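Local coordinates for possible substrate binding protein of ABC transporter system (PDB 3N0X), which probably binds branched-chain amino acids or related small ligands in the periplasm and delivers them to an ABC transporter, at residues 115-129 against 326-339. Numbering follows the deposited sequence.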
ATOM      1  N   TRP A 115       6.651  14.955   6.798  1.00 17.20           N
ATOM      2  CA  TRP A 115       7.895  14.208   6.676  1.00 15.63           C
ATOM      3  C   TRP A 115       9.080  14.881   7.392  1.00 15.71           C
ATOM      4  O   TRP A 115       9.122  16.101   7.559  1.00 17.50           O
ATOM      5  CB  TRP A 115       8.239  14.090   5.178  1.00 15.21           C
ATOM      6  CG  TRP A 115       9.503  13.432   4.847  1.00 14.46           C
ATOM      7  CD1 TRP A 115       9.714  12.098   4.706  1.00 18.96           C
ATOM      8  CD2 TRP A 115      10.731  14.080   4.529  1.00 15.52           C
ATOM      9  NE1 TRP A 115      11.024  11.873   4.345  1.00 16.80           N
ATOM     10  CE2 TRP A 115      11.671  13.069   4.244  1.00 16.25           C
ATOM     11  CE3 TRP A 115      11.151  15.415   4.520  1.00 18.09           C
ATOM     12  CZ2 TRP A 115      12.989  13.355   3.907  1.00 18.05           C
ATOM     13  CZ3 TRP A 115      12.482  15.699   4.201  1.00 18.13           C
ATOM     14  CH2 TRP A 115      13.371  14.662   3.881  1.00 17.89           C
ATOM     15  N   ASN A 116      10.021  14.056   7.812  1.00 16.53           N
ATOM     16  CA  ASN A 116      11.356  14.525   8.191  1.00 15.24           C
ATOM     17  C   ASN A 116      12.422  13.543   7.689  1.00 15.77           C
ATOM     18  O   ASN A 116      12.092  12.427   7.257  1.00 16.50           O
ATOM     19  CB  ASN A 116      11.453  14.797   9.689  1.00 14.93           C
ATOM     20  CG  ASN A 116      11.468  13.555  10.517  1.00 16.72           C
ATOM     21  OD1 ASN A 116      12.400  12.744  10.422  1.00 16.49           O
ATOM     22  ND2 ASN A 116      10.444  13.387  11.366  1.00 16.98           N
ATOM     23  N   ARG A 117      13.670  13.994   7.725  1.00 17.13           N
ATOM     24  CA  ARG A 117      14.789  13.271   7.126  1.00 16.04           C
ATOM     25  C   ARG A 117      15.045  11.860   7.670  1.00 16.00           C
ATOM     26  O   ARG A 117      15.733  11.078   7.034  1.00 17.87           O
ATOM     27  CB  ARG A 117      16.081  14.101   7.228  1.00 17.27           C
ATOM     28  CG  ARG A 117      16.574  14.279   8.646  1.00 18.15           C
ATOM     29  CD  ARG A 117      17.574  15.388   8.769  1.00 19.36           C
ATOM     30  NE  ARG A 117      18.785  15.081   8.009  1.00 19.16           N
ATOM     31  CZ  ARG A 117      19.801  14.363   8.466  1.00 19.72           C
ATOM     32  NH1 ARG A 117      19.803  13.892   9.710  1.00 19.83           N
ATOM     33  NH2 ARG A 117      20.843  14.111   7.678  1.00 21.25           N
ATOM     34  N   TYR A 118      14.528  11.555   8.851  1.00 15.62           N
ATOM     35  CA  TYR A 118      14.702  10.235   9.474  1.00 14.96           C
ATOM     36  C   TYR A 118      13.638   9.219   9.032  1.00 15.01           C
ATOM     37  O   TYR A 118      13.694   8.052   9.415  1.00 15.61           O
ATOM     38  CB  TYR A 118      14.657  10.386  11.010  1.00 15.13           C
ATOM     39  CG  TYR A 118      15.829  11.239  11.505  1.00 14.29           C
ATOM     40  CD1 TYR A 118      17.063  10.677  11.729  1.00 15.52           C
ATOM     41  CD2 TYR A 118      15.682  12.595  11.733  1.00 15.63           C
ATOM     42  CE1 TYR A 118      18.146  11.427  12.136  1.00 19.00           C
ATOM     43  CE2 TYR A 118      16.761  13.359  12.131  1.00 17.94           C
ATOM     44  CZ  TYR A 118      18.002  12.777  12.340  1.00 16.31           C
ATOM     45  OH  TYR A 118      19.122  13.495  12.751  1.00 18.51           O
ATOM     46  N   ILE A 119      12.687   9.682   8.241  1.00 13.46           N
ATOM     47  CA  ILE A 119      11.554   8.876   7.781  1.00 13.71           C
ATOM     48  C   ILE A 119      11.798   8.326   6.371  1.00 14.47           C
ATOM     49  O   ILE A 119      12.073   9.076   5.428  1.00 15.73           O
ATOM     50  CB  ILE A 119      10.230   9.711   7.792  1.00 14.15           C
ATOM     51  CG1 ILE A 119       9.998  10.397   9.133  1.00 15.91           C
ATOM     52  CG2 ILE A 119       9.006   8.823   7.374  1.00 14.91           C
ATOM     53  CD1 ILE A 119      10.101   9.504  10.346  1.00 16.38           C
ATOM     54  N   PHE A 120      11.708   6.996   6.258  1.00 13.45           N
ATOM     55  CA  PHE A 120      11.663   6.306   4.983  1.00 13.06           C
ATOM     56  C   PHE A 120      10.352   5.516   4.964  1.00 14.53           C
ATOM     57  O   PHE A 120       9.707   5.309   5.984  1.00 15.12           O
ATOM     58  CB  PHE A 120      12.853   5.379   4.779  1.00 12.99           C
ATOM     59  CG  PHE A 120      14.170   6.090   4.564  1.00 13.88           C
ATOM     60  CD1 PHE A 120      14.852   6.683   5.644  1.00 17.01           C
ATOM     61  CD2 PHE A 120      14.688   6.240   3.303  1.00 14.40           C
ATOM     62  CE1 PHE A 120      16.052   7.338   5.428  1.00 16.05           C
ATOM     63  CE2 PHE A 120      15.886   6.881   3.098  1.00 15.06           C
ATOM     64  CZ  PHE A 120      16.562   7.437   4.149  1.00 16.12           C
ATOM     65  N   ARG A 121       9.922   5.102   3.784  1.00 13.24           N
ATOM     66  CA  ARG A 121       8.676   4.333   3.691  1.00 13.42           C
ATOM     67  C   ARG A 121       8.778   3.256   2.640  1.00 12.98           C
ATOM     68  O   ARG A 121       8.972   3.560   1.471  1.00 13.08           O
ATOM     69  CB  ARG A 121       7.471   5.225   3.383  1.00 13.82           C
ATOM     70  CG  ARG A 121       6.205   4.372   3.174  1.00 15.24           C
ATOM     71  CD  ARG A 121       4.932   5.022   3.501  1.00 14.03           C
ATOM     72  NE  ARG A 121       4.721   6.303   2.829  1.00 13.52           N
ATOM     73  CZ  ARG A 121       3.678   7.091   3.121  1.00 14.61           C
ATOM     74  NH1 ARG A 121       2.803   6.697   3.994  1.00 13.50           N
ATOM     75  NH2 ARG A 121       3.538   8.289   2.555  1.00 13.81           N
ATOM     76  N   THR A 122       8.561   2.000   3.063  1.00 12.94           N
ATOM     77  CA  THR A 122       8.420   0.879   2.136  1.00 12.95           C
ATOM     78  C   THR A 122       6.954   0.655   1.682  1.00 13.38           C
ATOM     79  O   THR A 122       6.745   0.204   0.556  1.00 16.67           O
ATOM     80  CB  THR A 122       8.988  -0.411   2.722  1.00 13.41           C
ATOM     81  OG1 THR A 122       8.386  -0.671   4.001  1.00 13.10           O
ATOM     82  CG2 THR A 122      10.477  -0.327   2.869  1.00 14.64           C
ATOM     83  N   GLY A 123       5.998   0.934   2.561  1.00 14.22           N
ATOM     84  CA  GLY A 123       4.593   0.806   2.210  1.00 15.45           C
ATOM     85  C   GLY A 123       4.281   1.704   1.031  1.00 15.70           C
ATOM     86  O   GLY A 123       4.940   2.730   0.816  1.00 16.30           O
ATOM     87  N   ARG A 124       3.325   1.314   0.199  1.00 13.59           N
ATOM     88  CA  ARG A 124       2.880   2.262  -0.825  1.00 14.02           C
ATOM     89  C   ARG A 124       2.075   3.360  -0.141  1.00 13.58           C
ATOM     90  O   ARG A 124       1.479   3.164   0.904  1.00 14.79           O
ATOM     91  CB  ARG A 124       2.113   1.604  -1.977  1.00 15.57           C
ATOM     92  CG  ARG A 124       0.609   1.498  -1.841  1.00 15.30           C
ATOM     93  CD  ARG A 124       0.179   0.598  -0.691  1.00 14.38           C
ATOM     94  NE  ARG A 124      -1.265   0.443  -0.635  1.00 13.36           N
ATOM     95  CZ  ARG A 124      -1.964  -0.119   0.347  1.00 15.07           C
ATOM     96  NH1 ARG A 124      -1.375  -0.718   1.393  1.00 15.62           N
ATOM     97  NH2 ARG A 124      -3.298  -0.098   0.281  1.00 16.69           N
ATOM     98  N   ASN A 125       2.059   4.528  -0.749  1.00 14.05           N
ATOM     99  CA  ASN A 125       1.215   5.607  -0.263  1.00 13.80           C
ATOM    100  C   ASN A 125      -0.092   5.686  -1.045  1.00 12.71           C
ATOM    101  O   ASN A 125      -0.257   5.043  -2.086  1.00 12.92           O
ATOM    102  CB  ASN A 125       1.958   6.965  -0.181  1.00 13.30           C
ATOM    103  CG  ASN A 125       2.387   7.521  -1.507  1.00 16.07           C
ATOM    104  OD1 ASN A 125       1.670   7.438  -2.504  1.00 15.79           O
ATOM    105  ND2 ASN A 125       3.582   8.121  -1.541  1.00 18.01           N
ATOM    106  N   SER A 126      -1.066   6.432  -0.496  1.00 14.16           N
ATOM    107  CA  SER A 126      -2.396   6.502  -1.107  0.50 13.63           C
ATOM    108  C   SER A 126      -2.352   7.123  -2.511  1.00 13.40           C
ATOM    109  O   SER A 126      -3.136   6.753  -3.381  1.00 14.55           O
ATOM    110  CB  SER A 126      -3.349   7.254  -0.189  0.50 15.67           C
ATOM    111  OG  SER A 126      -3.626   6.470   0.955  0.50 17.95           O
ATOM    112  N   SER A 127      -1.422   8.036  -2.747  1.00 14.08           N
ATOM    113  CA  SER A 127      -1.205   8.538  -4.118  1.00 16.13           C
ATOM    114  C   SER A 127      -0.776   7.439  -5.090  1.00 14.86           C
ATOM    115  O   SER A 127      -1.275   7.405  -6.232  1.00 14.36           O
ATOM    116  CB  SER A 127      -0.243   9.728  -4.173  1.00 16.79           C
ATOM    117  OG  SER A 127      -0.901  10.890  -3.683  1.00 20.50           O
ATOM    118  N   GLN A 128       0.128   6.540  -4.679  1.00 12.87           N
ATOM    119  CA  GLN A 128       0.492   5.397  -5.519  1.00 13.00           C
ATOM    120  C   GLN A 128      -0.748   4.540  -5.853  1.00 11.77           C
ATOM    121  O   GLN A 128      -0.929   4.121  -7.006  1.00 12.75           O
ATOM    122  CB  GLN A 128       1.616   4.577  -4.896  1.00 13.01           C
ATOM    123  CG  GLN A 128       3.017   5.277  -5.071  1.00 13.37           C
ATOM    124  CD  GLN A 128       4.082   4.625  -4.194  1.00 13.96           C
ATOM    125  OE1 GLN A 128       3.871   4.444  -2.991  1.00 13.58           O
ATOM    126  NE2 GLN A 128       5.215   4.304  -4.779  1.00 13.92           N
ATOM    127  N   ASP A 129      -1.609   4.299  -4.856  1.00 11.53           N
ATOM    128  CA  ASP A 129      -2.840   3.558  -5.144  1.00 12.11           C
ATOM    129  C   ASP A 129      -3.672   4.258  -6.260  1.00 12.60           C
ATOM    130  O   ASP A 129      -4.011   3.679  -7.280  1.00 14.28           O
ATOM    131  CB  ASP A 129      -3.654   3.351  -3.873  1.00 14.72           C
ATOM    132  CG  ASP A 129      -3.149   2.175  -3.030  1.00 17.05           C
ATOM    133  OD1 ASP A 129      -2.514   1.260  -3.597  1.00 16.26           O
ATOM    134  OD2 ASP A 129      -3.481   2.137  -1.827  1.00 19.69           O
HETATM  135  N   MSE A 326      12.415  -2.295  -5.600  1.00 12.72           N
HETATM  136  CA  MSE A 326      11.921  -1.026  -5.039  1.00 13.14           C
HETATM  137  C   MSE A 326      13.123  -0.074  -4.955  1.00 14.13           C
HETATM  138  O   MSE A 326      14.252  -0.520  -4.945  1.00 14.07           O
HETATM  139  CB  MSE A 326      11.278  -1.206  -3.679  1.00 14.64           C
HETATM  140  CG  MSE A 326       9.969  -1.954  -3.706  1.00 13.34           C
HETATM  141 SE   MSE A 326       9.071  -1.752  -2.055  0.75 11.23          SE
HETATM  142  CE  MSE A 326       7.687  -2.985  -2.376  1.00 12.72           C
ATOM    143  N   VAL A 327      12.857   1.237  -4.921  1.00 13.61           N
ATOM    144  CA  VAL A 327      13.929   2.205  -4.745  0.50 13.54           C
ATOM    145  C   VAL A 327      13.443   3.320  -3.823  1.00 14.27           C
ATOM    146  O   VAL A 327      12.366   3.888  -4.007  1.00 14.17           O
ATOM    147  CB  VAL A 327      14.519   2.728  -6.105  0.50 14.36           C
ATOM    148  CG1 VAL A 327      13.449   3.418  -7.000  0.50 11.40           C
ATOM    149  CG2 VAL A 327      15.713   3.649  -5.859  0.50 15.86           C
ATOM    150  N   PHE A 328      14.243   3.633  -2.805  1.00 13.83           N
ATOM    151  CA  PHE A 328      13.920   4.790  -1.954  1.00 13.21           C
ATOM    152  C   PHE A 328      14.305   6.054  -2.704  1.00 12.48           C
ATOM    153  O   PHE A 328      15.470   6.325  -2.945  1.00 16.19           O
ATOM    154  CB  PHE A 328      14.667   4.801  -0.639  1.00 14.28           C
ATOM    155  CG  PHE A 328      14.205   3.774   0.366  1.00 11.82           C
ATOM    156  CD1 PHE A 328      12.877   3.684   0.800  1.00 14.60           C
ATOM    157  CD2 PHE A 328      15.129   2.922   0.939  1.00 15.23           C
ATOM    158  CE1 PHE A 328      12.501   2.781   1.735  1.00 14.10           C
ATOM    159  CE2 PHE A 328      14.747   2.006   1.926  1.00 15.05           C
ATOM    160  CZ  PHE A 328      13.445   1.922   2.325  1.00 14.29           C
ATOM    161  N   ARG A 329      13.317   6.852  -3.053  1.00 14.55           N
ATOM    162  CA  ARG A 329      13.580   8.092  -3.771  1.00 15.29           C
ATOM    163  C   ARG A 329      14.356   9.018  -2.863  1.00 16.02           C
ATOM    164  O   ARG A 329      14.003   9.164  -1.700  1.00 16.35           O
ATOM    165  CB  ARG A 329      12.241   8.698  -4.183  1.00 16.18           C
ATOM    166  CG  ARG A 329      12.366  10.027  -4.941  1.00 20.47           C
ATOM    167  CD  ARG A 329      11.164  10.245  -5.789  1.00 21.39           C
ATOM    168  NE  ARG A 329       9.917  10.388  -5.021  1.00 16.42           N
ATOM    169  CZ  ARG A 329       8.750  10.593  -5.598  1.00 17.34           C
ATOM    170  NH1 ARG A 329       8.675  10.628  -6.933  1.00 15.79           N
ATOM    171  NH2 ARG A 329       7.681  10.788  -4.865  1.00 15.46           N
ATOM    172  N   LYS A 330      15.424   9.641  -3.372  1.00 18.00           N
ATOM    173  CA  LYS A 330      16.246  10.541  -2.568  1.00 20.16           C
ATOM    174  C   LYS A 330      15.456  11.709  -1.943  1.00 18.53           C
ATOM    175  O   LYS A 330      15.675  12.069  -0.763  1.00 18.92           O
ATOM    176  CB  LYS A 330      17.399  11.077  -3.431  1.00 21.03           C
ATOM    177  CG  LYS A 330      18.287  12.149  -2.777  1.00 30.89           C
ATOM    178  N   GLU A 331      14.553  12.307  -2.689  1.00 19.16           N
ATOM    179  CA  GLU A 331      13.926  13.563  -2.265  0.60 18.91           C
ATOM    180  C   GLU A 331      13.026  13.395  -1.056  1.00 17.65           C
ATOM    181  O   GLU A 331      13.098  14.175  -0.113  1.00 18.57           O
ATOM    182  CB  GLU A 331      13.081  14.173  -3.388  0.60 19.25           C
ATOM    183  CG  GLU A 331      13.867  14.588  -4.626  0.60 22.82           C
ATOM    184  CD  GLU A 331      13.927  13.522  -5.722  0.60 23.80           C
ATOM    185  OE1 GLU A 331      14.309  12.352  -5.469  0.60 20.20           O
ATOM    186  OE2 GLU A 331      13.621  13.880  -6.881  0.60 37.25           O
ATOM    187  N   ASP A 332      12.178  12.371  -1.100  1.00 14.47           N
ATOM    188  CA  ASP A 332      11.125  12.169  -0.067  1.00 14.07           C
ATOM    189  C   ASP A 332      11.148  10.819   0.632  1.00 14.42           C
ATOM    190  O   ASP A 332      10.290  10.533   1.486  1.00 15.36           O
ATOM    191  CB  ASP A 332       9.709  12.440  -0.642  1.00 14.18           C
ATOM    192  CG  ASP A 332       9.301  11.477  -1.728  1.00 16.36           C
ATOM    193  OD1 ASP A 332      10.141  10.646  -2.141  1.00 15.22           O
ATOM    194  OD2 ASP A 332       8.111  11.564  -2.167  1.00 17.91           O
ATOM    195  N   HIS A 333      12.171  10.036   0.298  1.00 14.29           N
ATOM    196  CA  HIS A 333      12.406   8.729   0.924  1.00 13.27           C
ATOM    197  C   HIS A 333      11.257   7.732   0.768  1.00 14.19           C
ATOM    198  O   HIS A 333      11.175   6.776   1.524  1.00 14.89           O
ATOM    199  CB  HIS A 333      12.693   8.888   2.418  1.00 13.89           C
ATOM    200  CG  HIS A 333      13.905   9.706   2.739  1.00 14.99           C
ATOM    201  ND1 HIS A 333      14.252   9.998   4.043  1.00 14.59           N
ATOM    202  CD2 HIS A 333      14.856  10.258   1.948  1.00 15.88           C
ATOM    203  CE1 HIS A 333      15.383  10.690   4.041  1.00 15.82           C
ATOM    204  NE2 HIS A 333      15.761  10.884   2.786  1.00 16.75           N
ATOM    205  N   GLN A 334      10.394   7.944  -0.218  1.00 13.61           N
ATOM    206  CA  GLN A 334       9.290   7.015  -0.520  1.00 12.58           C
ATOM    207  C   GLN A 334       9.807   5.914  -1.435  1.00 12.98           C
ATOM    208  O   GLN A 334      10.505   6.186  -2.418  1.00 13.21           O
ATOM    209  CB  GLN A 334       8.174   7.750  -1.248  1.00 13.75           C
ATOM    210  CG  GLN A 334       7.059   6.855  -1.768  1.00 14.11           C
ATOM    211  CD  GLN A 334       6.284   6.137  -0.650  1.00 14.06           C
ATOM    212  OE1 GLN A 334       5.841   6.774   0.295  1.00 15.10           O
ATOM    213  NE2 GLN A 334       6.148   4.794  -0.744  1.00 14.07           N
ATOM    214  N   ALA A 335       9.498   4.668  -1.095  1.00 13.76           N
ATOM    215  CA  ALA A 335       9.809   3.558  -1.988  1.00 12.74           C
ATOM    216  C   ALA A 335       8.928   3.636  -3.232  1.00 12.67           C
ATOM    217  O   ALA A 335       7.730   3.393  -3.166  1.00 13.13           O
ATOM    218  CB  ALA A 335       9.620   2.197  -1.291  1.00 13.84           C
ATOM    219  N   LEU A 336       9.569   3.868  -4.368  1.00 12.85           N
ATOM    220  CA  LEU A 336       8.930   3.657  -5.650  1.00 13.02           C
ATOM    221  C   LEU A 336       8.896   2.142  -5.897  1.00 12.81           C
ATOM    222  O   LEU A 336       9.793   1.422  -5.498  1.00 12.19           O
ATOM    223  CB  LEU A 336       9.682   4.371  -6.734  1.00 14.87           C
ATOM    224  CG  LEU A 336       9.777   5.894  -6.506  1.00 15.32           C
ATOM    225  CD1 LEU A 336      10.455   6.495  -7.749  1.00 20.08           C
ATOM    226  CD2 LEU A 336       8.407   6.549  -6.199  1.00 17.88           C
ATOM    227  N   GLN A 337       7.835   1.679  -6.536  1.00 13.26           N
ATOM    228  CA  GLN A 337       7.579   0.255  -6.651  1.00 13.26           C
ATOM    229  C   GLN A 337       6.578   0.016  -7.766  1.00 12.78           C
ATOM    230  O   GLN A 337       5.806   0.894  -8.139  1.00 12.68           O
ATOM    231  CB  GLN A 337       7.054  -0.279  -5.308  1.00 13.35           C
ATOM    232  CG  GLN A 337       5.769   0.432  -4.783  1.00 12.29           C
ATOM    233  CD  GLN A 337       5.480   0.075  -3.367  1.00 15.04           C
ATOM    234  OE1 GLN A 337       4.828  -0.945  -3.110  1.00 12.63           O
ATOM    235  NE2 GLN A 337       6.008   0.880  -2.421  1.00 13.13           N
ATOM    236  N   SER A 338       6.626  -1.193  -8.309  1.00 13.06           N
ATOM    237  CA  SER A 338       5.612  -1.627  -9.248  1.00 12.26           C
ATOM    238  C   SER A 338       4.262  -1.634  -8.609  1.00 11.50           C
ATOM    239  O   SER A 338       4.164  -1.759  -7.412  1.00 11.36           O
ATOM    240  CB  SER A 338       5.920  -3.064  -9.735  1.00 13.99           C
ATOM    241  OG  SER A 338       7.090  -3.137 -10.505  1.00 16.09           O
HETATM  242  N   MSE A 339       3.233  -1.558  -9.443  1.00 12.49           N
HETATM  243  CA  MSE A 339       1.853  -1.800  -9.027  1.00 11.69           C
HETATM  244  C   MSE A 339       1.221  -2.670 -10.140  1.00 11.43           C
HETATM  245  O   MSE A 339       1.797  -2.806 -11.223  1.00 14.06           O
HETATM  246  CB  MSE A 339       1.105  -0.468  -8.853  1.00 12.31           C
HETATM  247  CG  MSE A 339       1.790   0.493  -7.845  1.00 12.43           C
HETATM  248 SE   MSE A 339       1.628   0.032  -6.004  0.75 10.26          SE
HETATM  249  CE  MSE A 339      -0.213   0.517  -5.862  1.00 13.69           C
TER
HETATM  250  O   HOH W   1       5.830   3.731  -7.539  1.00 13.75           O
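H333 and Q334 join the hairpin of strands 324-328 and 335-345 to 119-121, the edge strand of a six-stranded sheet in this periplasmic binding protein. The backbones meet in a single beta bridge, R121 with Q334. R121 N donates to H333 O, and A335 N to R121 O.

The imidazole of H333 is held between two aromatic rings. F120 lies flat on one face as an offset stack, centroids 3.8 Å and planes 5° apart. W115 sets CZ2 over the opposite face in an edge-to-face (T-shaped) pair. H333 ND1 donates to I119 O at 2.7 Å, from above the carbonyl plane. W115 NE1 also donates to I119 O, from the other face of that plane. H333 NE2 is hydrogen-bonded to E315 OE2, so both ring nitrogens are engaged. F120 and F328 also pair edge-to-face, F120 giving the edge.

The Q334 chain sets CG opposite the backbone N (chi1 173°) and bends at chi2 to reach R121, G123 and N125. OE1 takes R121 NE on a lone pair at 2.8 Å, plus a weak bond from N125 ND2. NE2 donates to G123 O. With a leucine in place of this glutamine, R121 NE and G123 O would probably lose these partners.

N125 caps helix 126-137 in a capping box with Q128. Q128 NE2 donates to A335 O, nearly straight at 168°. A335 O also accepts from Q334 NE2 and Q337 NE2.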